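Long-range contacts in glycosyl hydrolases family 2, sugar binding domain protein (Bacteroides uniformis str. 3978 T3 ii, PDB 6D1P), which probably hydrolyses O-glycosidic bonds, acting as a beta-glucuronidase of glycosyl hydrolase family 2 from a human gut bacterium: residues 174-180 against 433-437; 385-391 against 423-429. All coordinates share one frame. Numbering follows the deposited sequence.

In the fold
Contact 1 joins the loop after strand 162-169 of the sugar binding domain to the loop after strand 420-432 of the TIM barrel, at the border with the second subunit; one sodium and one potassium site belong to it. Contact 2 lies within the barrel, where strands 382-386 and 420-432 pair. Its Glu428 is probably the acid/base, so contact 2 lines the likely active site, and a glycerol, probably from the crystallisation liquor, bonded to Arg391 and Glu428, may mark the pocket. The contact centres are about 14 Å apart, but they touch: Ser179 CB lies 3.2 Å from Arg391 O, and Pro178 CB 3.2 Å from Pro388 O, so 174-180 packs on the outgoing end of 385-391.

Contact 1 (174-180 against 433-437). With NA (sodium ion), chain D; K (potassium ion), chain K.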
loop_
_atom_site.group_PDB
_atom_site.type_symbol
_atom_site.label_atom_id
_atom_site.label_comp_id
_atom_site.label_asym_id
_atom_site.label_seq_id
_atom_site.Cartn_x
_atom_site.Cartn_y
_atom_site.Cartn_z
ATOM N N THR A 174 -5.145 -19.284 -0.184
ATOM C CA THR A 174 -5.273 -20.429 -1.087
ATOM C C THR A 174 -6.436 -21.341 -0.732
ATOM O O THR A 174 -6.796 -22.190 -1.552
ATOM C CB THR A 174 -3.971 -21.240 -1.140
ATOM O OG1 THR A 174 -3.690 -21.823 0.143
ATOM C CG2 THR A 174 -2.817 -20.341 -1.545
ATOM N N GLU A 175 -7.038 -21.178 0.443
ATOM C CA GLU A 175 -8.192 -21.964 0.857
ATOM C C GLU A 175 -9.509 -21.267 0.540
ATOM O O GLU A 175 -10.561 -21.665 1.058
ATOM C CB GLU A 175 -8.098 -22.282 2.355
ATOM C CG GLU A 175 -6.941 -23.209 2.711
ATOM C CD GLU A 175 -7.096 -24.647 2.156
ATOM O OE1 GLU A 175 -8.237 -25.100 1.867
ATOM O OE2 GLU A 175 -6.058 -25.340 2.025
ATOM N N MET A 176 -9.458 -20.229 -0.286
ATOM C CA MET A 176 -10.623 -19.485 -0.739
ATOM C C MET A 176 -10.657 -19.516 -2.266
ATOM O O MET A 176 -9.625 -19.323 -2.916
ATOM C CB MET A 176 -10.561 -18.040 -0.218
ATOM C CG MET A 176 -11.801 -17.211 -0.471
ATOM S SD MET A 176 -11.588 -15.523 0.124
ATOM C CE MET A 176 -10.403 -14.868 -1.047
ATOM N N ILE A 177 -11.827 -19.770 -2.840
ATOM C CA ILE A 177 -11.958 -19.703 -4.298
ATOM C C ILE A 177 -12.382 -18.279 -4.629
ATOM O O ILE A 177 -13.058 -17.643 -3.802
ATOM C CB ILE A 177 -12.959 -20.741 -4.847
ATOM C CG1 ILE A 177 -14.332 -20.620 -4.185
ATOM C CG2 ILE A 177 -12.443 -22.171 -4.685
ATOM C CD1 ILE A 177 -15.416 -21.368 -4.964
ATOM N N PRO A 178 -11.997 -17.717 -5.800
ATOM C CA PRO A 178 -11.149 -18.336 -6.825
ATOM C C PRO A 178 -9.680 -18.294 -6.487
ATOM O O PRO A 178 -9.263 -17.582 -5.589
ATOM C CB PRO A 178 -11.403 -17.465 -8.053
ATOM C CG PRO A 178 -11.563 -16.088 -7.451
ATOM C CD PRO A 178 -12.386 -16.346 -6.191
ATOM N N SER A 179 -8.891 -19.008 -7.269
ATOM C CA SER A 179 -7.461 -19.080 -7.049
ATOM C C SER A 179 -6.764 -17.833 -7.541
ATOM O O SER A 179 -7.101 -17.280 -8.599
ATOM C CB SER A 179 -6.877 -20.279 -7.778
ATOM O OG SER A 179 -5.501 -20.083 -7.996
ATOM N N ASP A 180 -5.715 -17.441 -6.814
ATOM C CA ASP A 180 -4.929 -16.319 -7.311
ATOM C C ASP A 180 -4.138 -16.666 -8.568
ATOM O O ASP A 180 -3.472 -15.793 -9.129
ATOM C CB ASP A 180 -3.982 -15.804 -6.224
ATOM C CG ASP A 180 -4.677 -14.857 -5.246
ATOM O OD1 ASP A 180 -5.013 -13.715 -5.644
ATOM O OD2 ASP A 180 -4.898 -15.265 -4.090
ATOM N N GLY A 433 -1.314 -26.025 -8.830
ATOM C CA GLY A 433 -0.247 -25.185 -8.315
ATOM C C GLY A 433 -0.453 -24.543 -6.959
ATOM O O GLY A 433 0.519 -24.161 -6.288
ATOM N N ASP A 434 -1.710 -24.403 -6.539
ATOM C CA ASP A 434 -1.959 -23.751 -5.264
ATOM C C ASP A 434 -1.662 -24.652 -4.071
ATOM O O ASP A 434 -1.539 -24.143 -2.962
ATOM C CB ASP A 434 -3.404 -23.247 -5.207
ATOM C CG ASP A 434 -3.532 -21.806 -5.677
ATOM O OD1 ASP A 434 -2.550 -21.279 -6.256
ATOM O OD2 ASP A 434 -4.604 -21.196 -5.453
ATOM N N PHE A 435 -1.554 -25.967 -4.260
ATOM C CA PHE A 435 -1.203 -26.889 -3.184
ATOM C C PHE A 435 -0.083 -27.810 -3.648
ATOM O O PHE A 435 0.201 -27.912 -4.845
ATOM C CB PHE A 435 -2.416 -27.704 -2.713
ATOM C CG PHE A 435 -3.615 -26.845 -2.386
ATOM C CD1 PHE A 435 -4.555 -26.542 -3.368
ATOM C CD2 PHE A 435 -3.769 -26.287 -1.113
ATOM C CE1 PHE A 435 -5.648 -25.741 -3.093
ATOM C CE2 PHE A 435 -4.859 -25.480 -0.827
ATOM C CZ PHE A 435 -5.807 -25.207 -1.821
ATOM N N GLN A 436 0.594 -28.439 -2.669
ATOM C CA GLN A 436 1.646 -29.404 -2.968
ATOM C C GLN A 436 1.113 -30.654 -3.665
ATOM O O GLN A 436 1.866 -31.336 -4.363
ATOM C CB GLN A 436 2.358 -29.805 -1.679
ATOM C CG GLN A 436 2.737 -28.617 -0.826
ATOM C CD GLN A 436 3.466 -29.004 0.450
ATOM O OE1 GLN A 436 4.605 -29.493 0.414
ATOM N NE2 GLN A 436 2.814 -28.782 1.593
ATOM N N THR A 437 -0.155 -30.970 -3.483
ATOM C CA THR A 437 -0.791 -32.103 -4.130
ATOM C C THR A 437 -1.699 -31.630 -5.253
ATOM O O THR A 437 -2.139 -30.480 -5.296
ATOM C CB THR A 437 -1.641 -32.900 -3.143
ATOM O OG1 THR A 437 -2.849 -32.164 -2.886
ATOM C CG2 THR A 437 -0.885 -33.138 -1.833
HETATM NA NA NA D . -1.647 -23.391 -0.371
HETATM K K K K . -7.764 -17.713 -3.493
HETATM O O HOH W 1 -6.561 -22.494 -4.107
HETATM O O HOH W 2 -4.997 -19.032 -4.359
HETATM O O HOH W 3 -6.771 -15.459 -2.573
HETATM O O HOH W 4 -1.433 -25.475 1.659
#
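Two metal sites lie at this junction between the sugar binding domain and the TIM barrel. Sodium is shared by both segments, bound by Thr174 OG1 (2.6 Å), Asp434 O (2.7 Å) and water 4 (2.9 Å); Ser44 OG of the second subunit is a further ligand, at the dimer interface. Threonine suits the place: OG1 supplies the ligand, while non-polar CB and CG2 suit the buried site. Potassium is held by carbonyls Met176 O (2.5 Å), Pro178 O (2.6 Å) and Asp173 O, by water 3 (2.6 Å) and by water 2 (3.2 Å). This carbonyl-lined loop, with a cis peptide before Pro178, meets the loop leaving barrel strand 420-432 through Asp434 and Phe435. Asp434 OD2 accepts a 2.9 Å hydrogen bond from Ser179 OG, which also pairs with Met181 N. Water 1 bridges Asp434 OD2 (2.7 Å) and Thr174 O (2.6 Å), and water 2 links the same OD2 (2.5 Å) to Asp180 N (3.0 Å). Asp434 OD1 forms a salt bridge to Arg50 of the second subunit. Phe435's electropositive ring edge suits a carboxylate, CE2 lying 3.1 Å from Glu175 OE2, while CZ is 3.2 Å from Thr174 O; Glu175 OE1 bonds Gly396 N.

Contact 2 (385-391 against 423-429); sequences EEIPWCR and WGLGNEN. With GOL (glycerol), chain G.
Trp389 (chi1 t) lays one indole face against the Asn429 amide, CD2 to ND2 3.2 Å; that ND2 donates to Trp389 O (3.1 Å), as does Asn427 N (2.8 Å). The segments run parallel in two ladders: Glu385-Trp423 and Glu386-Gly424 pair in the first, Cys390-Asn427, shifted by one, in the second. Gly424 N bonds Glu385 O (2.8 Å) and Ile387 N bonds Gly424 O (3.1 Å); CA atoms of Glu386 and Gly424 approach to 3.7 Å, so a side chain at Gly424 would strike Glu386 CB. An inverse gamma turn at Trp389 leads into the second ladder, where Arg391 N meets Asn427 O at 3.1 Å. Glu428, left-handed (47/50), takes Arg391 NE (2.8 Å) and NH2 (2.7 Å) on OE1 in a salt bridge, while OE2 pairs with Arg466 and glycerol O2 (2.7 Å). Asn427-Glu428, late in the fourth barrel strand, fits the family 2 Asn-Glu motif, Glu428 probably being the acid/base. Beta-alpha-beta crossover helix 397-414 packs on Ile387 and Trp423, helix 440-457 on Trp389 and Leu425.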
loop_
_atom_site.group_PDB
_atom_site.type_symbol
_atom_site.label_atom_id
_atom_site.label_comp_id
_atom_site.label_asym_id
_atom_site.label_seq_id
_atom_site.Cartn_x
_atom_site.Cartn_y
_atom_site.Cartn_z
ATOM N N GLU A 385 -23.609 -18.803 -16.290
ATOM C CA GLU A 385 -23.019 -18.239 -15.083
ATOM C C GLU A 385 -22.445 -19.384 -14.258
ATOM O O GLU A 385 -23.107 -20.414 -14.088
ATOM C CB GLU A 385 -24.068 -17.450 -14.283
ATOM C CG GLU A 385 -23.500 -16.336 -13.415
ATOM C CD GLU A 385 -24.562 -15.643 -12.564
ATOM O OE1 GLU A 385 -24.326 -14.489 -12.130
ATOM O OE2 GLU A 385 -25.635 -16.254 -12.314
ATOM N N GLU A 386 -21.216 -19.215 -13.767
ATOM C CA GLU A 386 -20.482 -20.271 -13.068
ATOM C C GLU A 386 -19.983 -19.780 -11.716
ATOM O O GLU A 386 -19.878 -18.570 -11.472
ATOM C CB GLU A 386 -19.271 -20.768 -13.876
ATOM C CG GLU A 386 -18.131 -19.760 -14.022
ATOM C CD GLU A 386 -17.182 -20.114 -15.158
ATOM O OE1 GLU A 386 -17.662 -20.635 -16.210
ATOM O OE2 GLU A 386 -15.965 -19.850 -15.018
ATOM N N ILE A 387 -19.641 -20.738 -10.851
ATOM C CA ILE A 387 -18.987 -20.439 -9.573
ATOM C C ILE A 387 -17.486 -20.261 -9.765
ATOM O O ILE A 387 -16.908 -20.807 -10.717
ATOM C CB ILE A 387 -19.244 -21.530 -8.525
ATOM C CG1 ILE A 387 -18.885 -22.922 -9.068
ATOM C CG2 ILE A 387 -20.658 -21.431 -7.996
ATOM C CD1 ILE A 387 -18.610 -23.935 -7.947
ATOM N N PRO A 388 -16.808 -19.525 -8.866
ATOM C CA PRO A 388 -15.391 -19.223 -9.099
ATOM C C PRO A 388 -14.440 -20.328 -8.648
ATOM O O PRO A 388 -13.362 -20.037 -8.109
ATOM C CB PRO A 388 -15.179 -17.913 -8.313
ATOM C CG PRO A 388 -16.259 -17.860 -7.314
ATOM C CD PRO A 388 -17.356 -18.789 -7.708
ATOM N N TRP A 389 -14.814 -21.594 -8.865
ATOM C CA TRP A 389 -13.851 -22.694 -8.760
ATOM C C TRP A 389 -12.989 -22.643 -10.022
ATOM O O TRP A 389 -13.236 -23.315 -11.027
ATOM C CB TRP A 389 -14.549 -24.039 -8.592
ATOM C CG TRP A 389 -13.588 -25.121 -8.211
ATOM C CD1 TRP A 389 -12.342 -24.952 -7.687
ATOM C CD2 TRP A 389 -13.781 -26.535 -8.336
ATOM N NE1 TRP A 389 -11.748 -26.163 -7.475
ATOM C CE2 TRP A 389 -12.611 -27.155 -7.861
ATOM C CE3 TRP A 389 -14.827 -27.333 -8.798
ATOM C CZ2 TRP A 389 -12.455 -28.543 -7.832
ATOM C CZ3 TRP A 389 -14.676 -28.708 -8.774
ATOM C CH2 TRP A 389 -13.494 -29.303 -8.293
ATOM N N CYS A 390 -11.959 -21.810 -9.965
ATOM C CA CYS A 390 -11.216 -21.389 -11.148
ATOM C C CYS A 390 -9.724 -21.539 -10.860
ATOM O O CYS A 390 -9.133 -20.682 -10.195
ATOM C CB CYS A 390 -11.593 -19.955 -11.512
ATOM S SG CYS A 390 -10.759 -19.239 -12.927
ATOM N N ARG A 391 -9.139 -22.637 -11.359
ATOM C CA ARG A 391 -7.714 -22.966 -11.277
ATOM C C ARG A 391 -7.260 -23.361 -9.871
ATOM O O ARG A 391 -7.962 -23.115 -8.882
ATOM C CB ARG A 391 -6.837 -21.816 -11.779
ATOM C CG ARG A 391 -6.978 -21.525 -13.281
ATOM C CD ARG A 391 -6.042 -20.415 -13.755
ATOM N NE ARG A 391 -6.196 -20.239 -15.196
ATOM C CZ ARG A 391 -5.524 -19.359 -15.935
ATOM N NH1 ARG A 391 -4.633 -18.538 -15.369
ATOM N NH2 ARG A 391 -5.746 -19.302 -17.252
ATOM N N TRP A 423 -25.583 -23.411 -15.645
ATOM C CA TRP A 423 -24.803 -23.239 -14.428
ATOM C C TRP A 423 -23.437 -23.876 -14.640
ATOM O O TRP A 423 -23.347 -25.090 -14.862
ATOM C CB TRP A 423 -25.485 -23.889 -13.228
ATOM C CG TRP A 423 -26.872 -23.423 -12.902
ATOM C CD1 TRP A 423 -27.973 -24.211 -12.726
ATOM C CD2 TRP A 423 -27.307 -22.074 -12.678
ATOM N NE1 TRP A 423 -29.064 -23.435 -12.413
ATOM C CE2 TRP A 423 -28.681 -22.122 -12.374
ATOM C CE3 TRP A 423 -26.665 -20.831 -12.698
ATOM C CZ2 TRP A 423 -29.430 -20.973 -12.113
ATOM C CZ3 TRP A 423 -27.402 -19.695 -12.426
ATOM C CH2 TRP A 423 -28.768 -19.771 -12.132
ATOM N N GLY A 424 -22.379 -23.073 -14.576
ATOM C CA GLY A 424 -21.020 -23.600 -14.660
ATOM C C GLY A 424 -20.477 -23.983 -13.289
ATOM O O GLY A 424 -20.712 -23.299 -12.300
ATOM N N LEU A 425 -19.747 -25.101 -13.242
ATOM C CA LEU A 425 -19.222 -25.599 -11.968
ATOM C C LEU A 425 -17.755 -25.267 -11.733
ATOM O O LEU A 425 -17.294 -25.369 -10.595
ATOM C CB LEU A 425 -19.412 -27.115 -11.865
ATOM C CG LEU A 425 -20.823 -27.607 -12.218
ATOM C CD1 LEU A 425 -20.853 -29.134 -12.276
ATOM C CD2 LEU A 425 -21.873 -27.073 -11.241
ATOM N N GLY A 426 -17.017 -24.867 -12.760
ATOM C CA GLY A 426 -15.630 -24.493 -12.555
ATOM C C GLY A 426 -14.965 -24.239 -13.883
ATOM O O GLY A 426 -15.509 -24.554 -14.946
ATOM N N ASN A 427 -13.767 -23.665 -13.805
ATOM C CA ASN A 427 -13.012 -23.272 -14.985
ATOM C C ASN A 427 -11.558 -23.693 -14.836
ATOM O O ASN A 427 -10.920 -23.391 -13.822
ATOM C CB ASN A 427 -13.117 -21.761 -15.213
ATOM C CG ASN A 427 -12.330 -21.307 -16.401
ATOM O OD1 ASN A 427 -12.633 -21.675 -17.550
ATOM N ND2 ASN A 427 -11.302 -20.501 -16.148
ATOM N N GLU A 428 -11.042 -24.386 -15.850
ATOM C CA GLU A 428 -9.657 -24.856 -15.873
ATOM C C GLU A 428 -9.269 -25.513 -14.551
ATOM O O GLU A 428 -8.250 -25.196 -13.931
ATOM C CB GLU A 428 -8.718 -23.702 -16.243
ATOM C CG GLU A 428 -9.057 -23.162 -17.653
ATOM C CD GLU A 428 -8.098 -22.108 -18.180
ATOM O OE1 GLU A 428 -7.241 -21.594 -17.410
ATOM O OE2 GLU A 428 -8.207 -21.785 -19.391
ATOM N N ASN A 429 -10.107 -26.446 -14.105
ATOM C CA ASN A 429 -9.735 -27.151 -12.884
ATOM C C ASN A 429 -8.616 -28.167 -13.105
ATOM O O ASN A 429 -8.216 -28.843 -12.158
ATOM C CB ASN A 429 -10.960 -27.820 -12.274
ATOM C CG ASN A 429 -12.030 -26.818 -11.908
ATOM O OD1 ASN A 429 -13.062 -26.735 -12.577
ATOM N ND2 ASN A 429 -11.791 -26.038 -10.853
HETATM C C1 GOL G . -5.713 -17.886 -20.685
HETATM O O1 GOL G . -4.532 -18.123 -19.893
HETATM C C2 GOL G . -6.185 -19.239 -21.405
HETATM O O2 GOL G . -6.230 -20.357 -20.566
HETATM C C3 GOL G . -7.577 -18.945 -22.077
HETATM O O3 GOL G . -8.250 -20.188 -22.241
HETATM O O HOH W 5 -17.686 -23.535 -15.561
#